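Local coordinates for dehydroascorbate reductase (Chlamydomonas reinhardtii, PDB 5XFT), which probably catalyses the reduction of dehydroascorbate to ascorbate at the expense of two glutathione molecules, as a member of the DHAR family within the glutathione transferase superfamily, at residues Q142-F146 with G147-L151; P160-Y163 with H164-A168. All coordinates share one frame; numbering follows the deposited sequence.

Both contacts are local and belong to the helical C-terminal part of this glutathione transferase fold, following each other along the chain. Contact 1 is the doubled-back loop that leads into helix 153-173; contact 2 is the middle of that same helix. Their centres lie 19 Å apart and their nearest atoms about 7 Å apart, without touching. Y187 of helix 182-193 meets both, through L145 and F146 of contact 1 and L162 of contact 2. Contact 2 is the more central, and H164 lies near C21 and C24, a thioredoxin-type CxxC pattern at a helix start that may mark the active site.

Contact 1. Residues Q142-F146 with G147-L151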
ATOM      1  N   GLN A 142     -19.172  -9.490   8.421  1.00 55.23           N
ATOM      2  CA  GLN A 142     -17.970  -9.561   9.236  1.00 43.59           C
ATOM      3  C   GLN A 142     -17.369  -8.179   9.466  1.00 42.08           C
ATOM      4  O   GLN A 142     -16.673  -7.968  10.464  1.00 40.03           O
ATOM      5  CB  GLN A 142     -16.962 -10.495   8.570  1.00 39.08           C
ATOM      6  CG  GLN A 142     -17.603 -11.755   7.999  1.00 41.44           C
ATOM      7  CD  GLN A 142     -16.587 -12.759   7.491  1.00 42.05           C
ATOM      8  OE1 GLN A 142     -15.492 -12.387   7.073  1.00 47.70           O
ATOM      9  NE2 GLN A 142     -16.938 -14.046   7.551  1.00 36.73           N
ATOM     10  N   GLY A 143     -17.640  -7.230   8.573  1.00 46.74           N
ATOM     11  CA  GLY A 143     -17.081  -5.900   8.661  1.00 45.76           C
ATOM     12  C   GLY A 143     -16.771  -5.314   7.295  1.00 40.54           C
ATOM     13  O   GLY A 143     -16.806  -6.008   6.273  1.00 36.82           O
ATOM     14  N   PRO A 144     -16.451  -4.015   7.253  1.00 32.65           N
ATOM     15  CA  PRO A 144     -16.238  -3.339   5.962  1.00 26.04           C
ATOM     16  C   PRO A 144     -14.856  -3.547   5.348  1.00 28.30           C
ATOM     17  O   PRO A 144     -14.670  -3.224   4.164  1.00 20.94           O
ATOM     18  CB  PRO A 144     -16.469  -1.865   6.306  1.00 17.85           C
ATOM     19  CG  PRO A 144     -16.082  -1.757   7.745  1.00 27.49           C
ATOM     20  CD  PRO A 144     -16.364  -3.088   8.395  1.00 28.44           C
ATOM     21  N   LEU A 145     -13.891  -4.071   6.098  1.00 24.53           N
ATOM     22  CA  LEU A 145     -12.566  -4.364   5.572  1.00 29.37           C
ATOM     23  C   LEU A 145     -12.445  -5.842   5.225  1.00 32.48           C
ATOM     24  O   LEU A 145     -13.240  -6.678   5.658  1.00 42.56           O
ATOM     25  CB  LEU A 145     -11.483  -3.982   6.581  1.00 30.66           C
ATOM     26  CG  LEU A 145     -11.629  -2.639   7.278  1.00 27.17           C
ATOM     27  CD1 LEU A 145     -10.528  -2.500   8.296  1.00 31.59           C
ATOM     28  CD2 LEU A 145     -11.576  -1.513   6.264  1.00 30.32           C
ATOM     29  N   PHE A 146     -11.417  -6.161   4.439  1.00 26.37           N
ATOM     30  CA  PHE A 146     -11.130  -7.559   4.145  1.00 27.39           C
ATOM     31  C   PHE A 146     -10.861  -8.362   5.409  1.00 28.52           C
ATOM     32  O   PHE A 146     -11.013  -9.585   5.395  1.00 37.68           O
ATOM     33  CB  PHE A 146      -9.933  -7.673   3.198  1.00 25.15           C
ATOM     34  CG  PHE A 146     -10.214  -7.193   1.806  1.00 29.02           C
ATOM     35  CD1 PHE A 146      -9.844  -5.917   1.412  1.00 24.66           C
ATOM     36  CD2 PHE A 146     -10.851  -8.018   0.887  1.00 26.87           C
ATOM     37  CE1 PHE A 146     -10.100  -5.469   0.133  1.00 18.99           C
ATOM     38  CE2 PHE A 146     -11.109  -7.577  -0.399  1.00 26.13           C
ATOM     39  CZ  PHE A 146     -10.733  -6.299  -0.776  1.00 23.74           C
ATOM     40  N   GLY A 147     -10.448  -7.702   6.490  1.00 33.12           N
ATOM     41  CA  GLY A 147     -10.251  -8.364   7.763  1.00 37.64           C
ATOM     42  C   GLY A 147     -11.376  -8.035   8.716  1.00 44.21           C
ATOM     43  O   GLY A 147     -11.161  -7.867   9.921  1.00 50.48           O
ATOM     44  N   GLY A 148     -12.584  -7.922   8.171  1.00 46.31           N
ATOM     45  CA  GLY A 148     -13.753  -7.583   8.953  1.00 42.59           C
ATOM     46  C   GLY A 148     -13.681  -6.198   9.553  1.00 43.02           C
ATOM     47  O   GLY A 148     -13.860  -5.194   8.860  1.00 44.02           O
ATOM     48  N   GLN A 149     -13.404  -6.134  10.850  1.00 50.60           N
ATOM     49  CA  GLN A 149     -13.395  -4.866  11.563  1.00 52.94           C
ATOM     50  C   GLN A 149     -12.016  -4.228  11.635  1.00 53.17           C
ATOM     51  O   GLN A 149     -11.923  -3.025  11.903  1.00 55.92           O
ATOM     52  CB  GLN A 149     -13.940  -5.069  12.979  1.00 58.05           C
ATOM     53  CG  GLN A 149     -15.450  -5.244  13.044  1.00 59.07           C
ATOM     54  CD  GLN A 149     -16.182  -3.940  12.800  1.00 65.09           C
ATOM     55  OE1 GLN A 149     -15.718  -2.872  13.204  1.00 62.61           O
ATOM     56  NE2 GLN A 149     -17.328  -4.019  12.132  1.00 68.42           N
ATOM     57  N   HIS A 150     -10.954  -4.993  11.391  1.00 48.52           N
ATOM     58  CA  HIS A 150      -9.589  -4.513  11.535  1.00 49.28           C
ATOM     59  C   HIS A 150      -8.788  -4.847  10.285  1.00 43.95           C
ATOM     60  O   HIS A 150      -9.216  -5.626   9.428  1.00 43.92           O
ATOM     61  CB  HIS A 150      -8.921  -5.119  12.772  1.00 54.95           C
ATOM     62  CG  HIS A 150      -9.846  -5.266  13.937  1.00 62.16           C
ATOM     63  ND1 HIS A 150     -10.185  -4.211  14.756  1.00 66.89           N
ATOM     64  CD2 HIS A 150     -10.513  -6.343  14.413  1.00 64.14           C
ATOM     65  CE1 HIS A 150     -11.018  -4.634  15.690  1.00 68.87           C
ATOM     66  NE2 HIS A 150     -11.232  -5.923  15.505  1.00 67.26           N
ATOM     67  N   LEU A 151      -7.597  -4.258  10.206  1.00 40.00           N
ATOM     68  CA  LEU A 151      -6.764  -4.389   9.020  1.00 34.11           C
ATOM     69  C   LEU A 151      -6.300  -5.826   8.821  1.00 31.99           C
ATOM     70  O   LEU A 151      -5.979  -6.542   9.775  1.00 27.42           O
ATOM     71  CB  LEU A 151      -5.552  -3.469   9.115  1.00 37.90           C
ATOM     72  CG  LEU A 151      -5.822  -1.993   8.858  1.00 35.47           C
ATOM     73  CD1 LEU A 151      -4.507  -1.237   8.798  1.00 35.11           C
ATOM     74  CD2 LEU A 151      -6.610  -1.826   7.577  1.00 30.97           C
TER
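L145 lays its CD1 methyl over the backbone of the returning chain, 3.5 Å from the carbonyl carbon C of H150, and the same methyl meets CD2 of L151 at 4.0 Å. With CG beside its own backbone N and anti to the carbonyl carbon (chi1 -44°), the isobutyl group is carried across the loop to reach both residues. Beneath it the backbone doubles back. L145 and G148 form a single antiparallel, hydrogen-bonded bridge: L145 N gives a bond of 3.0 Å to G148 O, while the reverse bond from G148 N to L145 O is weak, bent to 129° at the hydrogen. A type I turn from L145 to G148 makes this reversal, and a type II' turn from G147 to H150 follows directly, closed by the bond from H150 N to G147 O.

G148 O has further company on the P144 side of the loop. G143 CA approaches it at 3.3 Å in a CA-H...O contact, and P144 CD stands equally near, so one carbonyl receives an N-H and is lined by carbon. The backbones run very close here: G143 and G148 both have positive phi, and G143 CA lies 3.7 Å from G148 CA. Q149, its chain bent at chi2 (-73°), swings NE2 back to 4.0 Å from P144 CD.

In the fold, this is the connection between helices 118-138 and 153-173. D155, near the start of the latter helix, accepts hydrogen bonds from F146 N and G147 N; the ring of F146 turns inward against M132 and L136 of helix 118-138, and L145 and L151 rest on helix 182-193.

Contact 2. Residues P160-Y163 with H164-A168; sequences PKLY and HAVVA
Y163 has CG anti to its backbone N (chi1 -166°), which sends the ring outward from the helix, side by side with V167 and pointing the same way. V167 CG2 comes within 3.7 Å of Y163 CE1. H164 takes the other course: chi1 of -80° folds the imidazole back along the preceding turn, where CD2 lies 3.3 Å from P160 O, which sits at the ring edge near its plane. L162 CD1 and V166 CG1 make a looser apolar pair at 4.2 Å.

Four successive i to i+4 backbone bonds run beneath these side chains. H164 N to P160 O is nearly straight, 175° at the hydrogen, and A165 N to K161 O is more bent. P160 has no N-H to give to the turn before, and the helix is kinked there.

The polar ends look outward from the helix to other parts of the chain. Y163 OH is hydrogen-bonded to D201 OD1, and H164 ND1 to W211 NE1. Since W211 NE1 can only donate, ND1 is its likely acceptor, which would put a proton on NE2, consistent with the weak bond from H164 NE2 to D20 O.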
ATOM      1  N   PRO A 160      -3.398   0.557  -0.090  1.00 23.96           N
ATOM      2  CA  PRO A 160      -2.555   1.582  -0.729  1.00 24.11           C
ATOM      3  C   PRO A 160      -2.707   1.633  -2.240  1.00 25.49           C
ATOM      4  O   PRO A 160      -2.773   2.729  -2.814  1.00 33.86           O
ATOM      5  CB  PRO A 160      -1.136   1.172  -0.311  1.00 30.15           C
ATOM      6  CG  PRO A 160      -1.329   0.418   0.959  1.00 28.27           C
ATOM      7  CD  PRO A 160      -2.595  -0.352   0.750  1.00 21.84           C
ATOM      8  N   LYS A 161      -2.767   0.473  -2.904  1.00 20.22           N
ATOM      9  CA  LYS A 161      -2.954   0.465  -4.354  1.00 20.27           C
ATOM     10  C   LYS A 161      -4.273   1.122  -4.747  1.00 26.08           C
ATOM     11  O   LYS A 161      -4.326   1.895  -5.710  1.00 31.14           O
ATOM     12  CB  LYS A 161      -2.880  -0.961  -4.888  1.00 13.48           C
ATOM     13  CG  LYS A 161      -1.624  -1.692  -4.479  1.00 22.62           C
ATOM     14  CD  LYS A 161      -1.536  -3.070  -5.109  1.00 27.86           C
ATOM     15  CE  LYS A 161      -0.356  -3.847  -4.546  1.00 32.62           C
ATOM     16  NZ  LYS A 161      -0.192  -5.182  -5.197  1.00 38.89           N
ATOM     17  N   LEU A 162      -5.345   0.844  -4.005  1.00 25.48           N
ATOM     18  CA  LEU A 162      -6.627   1.471  -4.303  1.00 30.54           C
ATOM     19  C   LEU A 162      -6.574   2.974  -4.054  1.00 34.36           C
ATOM     20  O   LEU A 162      -7.159   3.758  -4.814  1.00 39.01           O
ATOM     21  CB  LEU A 162      -7.729   0.820  -3.466  1.00 30.59           C
ATOM     22  CG  LEU A 162      -9.153   1.339  -3.646  1.00 25.21           C
ATOM     23  CD1 LEU A 162      -9.687   0.985  -5.019  1.00 24.11           C
ATOM     24  CD2 LEU A 162     -10.050   0.780  -2.556  1.00 30.42           C
ATOM     25  N   TYR A 163      -5.883   3.386  -2.988  1.00 27.09           N
ATOM     26  CA  TYR A 163      -5.680   4.804  -2.702  1.00 23.86           C
ATOM     27  C   TYR A 163      -5.043   5.510  -3.894  1.00 25.72           C
ATOM     28  O   TYR A 163      -5.567   6.514  -4.404  1.00 31.08           O
ATOM     29  CB  TYR A 163      -4.797   4.930  -1.459  1.00 26.50           C
ATOM     30  CG  TYR A 163      -4.747   6.295  -0.804  1.00 27.79           C
ATOM     31  CD1 TYR A 163      -5.744   7.238  -1.012  1.00 22.69           C
ATOM     32  CD2 TYR A 163      -3.684   6.636   0.019  1.00 26.75           C
ATOM     33  CE1 TYR A 163      -5.683   8.474  -0.405  1.00 27.04           C
ATOM     34  CE2 TYR A 163      -3.616   7.862   0.627  1.00 26.70           C
ATOM     35  CZ  TYR A 163      -4.612   8.783   0.414  1.00 28.79           C
ATOM     36  OH  TYR A 163      -4.531  10.011   1.027  1.00 29.87           O
ATOM     37  N   HIS A 164      -3.910   4.973  -4.358  1.00 20.41           N
ATOM     38  CA  HIS A 164      -3.258   5.514  -5.544  1.00 23.65           C
ATOM     39  C   HIS A 164      -4.196   5.516  -6.743  1.00 29.47           C
ATOM     40  O   HIS A 164      -4.211   6.474  -7.525  1.00 26.08           O
ATOM     41  CB  HIS A 164      -2.000   4.710  -5.862  1.00 14.44           C
ATOM     42  CG  HIS A 164      -0.819   5.084  -5.026  1.00 19.96           C
ATOM     43  ND1 HIS A 164       0.332   5.617  -5.566  1.00 24.70           N
ATOM     44  CD2 HIS A 164      -0.608   5.002  -3.692  1.00 21.65           C
ATOM     45  CE1 HIS A 164       1.202   5.848  -4.599  1.00 24.92           C
ATOM     46  NE2 HIS A 164       0.657   5.484  -3.452  1.00 28.68           N
ATOM     47  N   ALA A 165      -4.992   4.456  -6.901  1.00 30.76           N
ATOM     48  CA  ALA A 165      -5.852   4.344  -8.075  1.00 27.51           C
ATOM     49  C   ALA A 165      -6.886   5.463  -8.105  1.00 28.63           C
ATOM     50  O   ALA A 165      -6.996   6.195  -9.096  1.00 33.63           O
ATOM     51  CB  ALA A 165      -6.529   2.972  -8.109  1.00 20.99           C
ATOM     52  N   VAL A 166      -7.647   5.627  -7.020  1.00 26.66           N
ATOM     53  CA  VAL A 166      -8.709   6.628  -7.047  1.00 32.99           C
ATOM     54  C   VAL A 166      -8.121   8.035  -7.116  1.00 40.56           C
ATOM     55  O   VAL A 166      -8.566   8.864  -7.924  1.00 44.33           O
ATOM     56  CB  VAL A 166      -9.677   6.449  -5.856  1.00 33.36           C
ATOM     57  CG1 VAL A 166     -10.293   5.058  -5.877  1.00 30.00           C
ATOM     58  CG2 VAL A 166      -8.995   6.697  -4.522  1.00 40.08           C
ATOM     59  N   VAL A 167      -7.081   8.316  -6.322  1.00 43.30           N
ATOM     60  CA  VAL A 167      -6.528   9.670  -6.289  1.00 35.78           C
ATOM     61  C   VAL A 167      -5.907  10.027  -7.634  1.00 28.18           C
ATOM     62  O   VAL A 167      -6.270  11.029  -8.268  1.00 32.65           O
ATOM     63  CB  VAL A 167      -5.507   9.809  -5.148  1.00 39.23           C
ATOM     64  CG1 VAL A 167      -4.750  11.121  -5.275  1.00 35.58           C
ATOM     65  CG2 VAL A 167      -6.210   9.726  -3.800  1.00 42.49           C
ATOM     66  N   ALA A 168      -4.967   9.200  -8.092  1.00 27.09           N
ATOM     67  CA  ALA A 168      -4.230   9.513  -9.307  1.00 25.33           C
ATOM     68  C   ALA A 168      -5.139   9.511 -10.526  1.00 32.56           C
ATOM     69  O   ALA A 168      -5.021  10.383 -11.396  1.00 36.34           O
ATOM     70  CB  ALA A 168      -3.084   8.520  -9.493  1.00 18.18           C
TER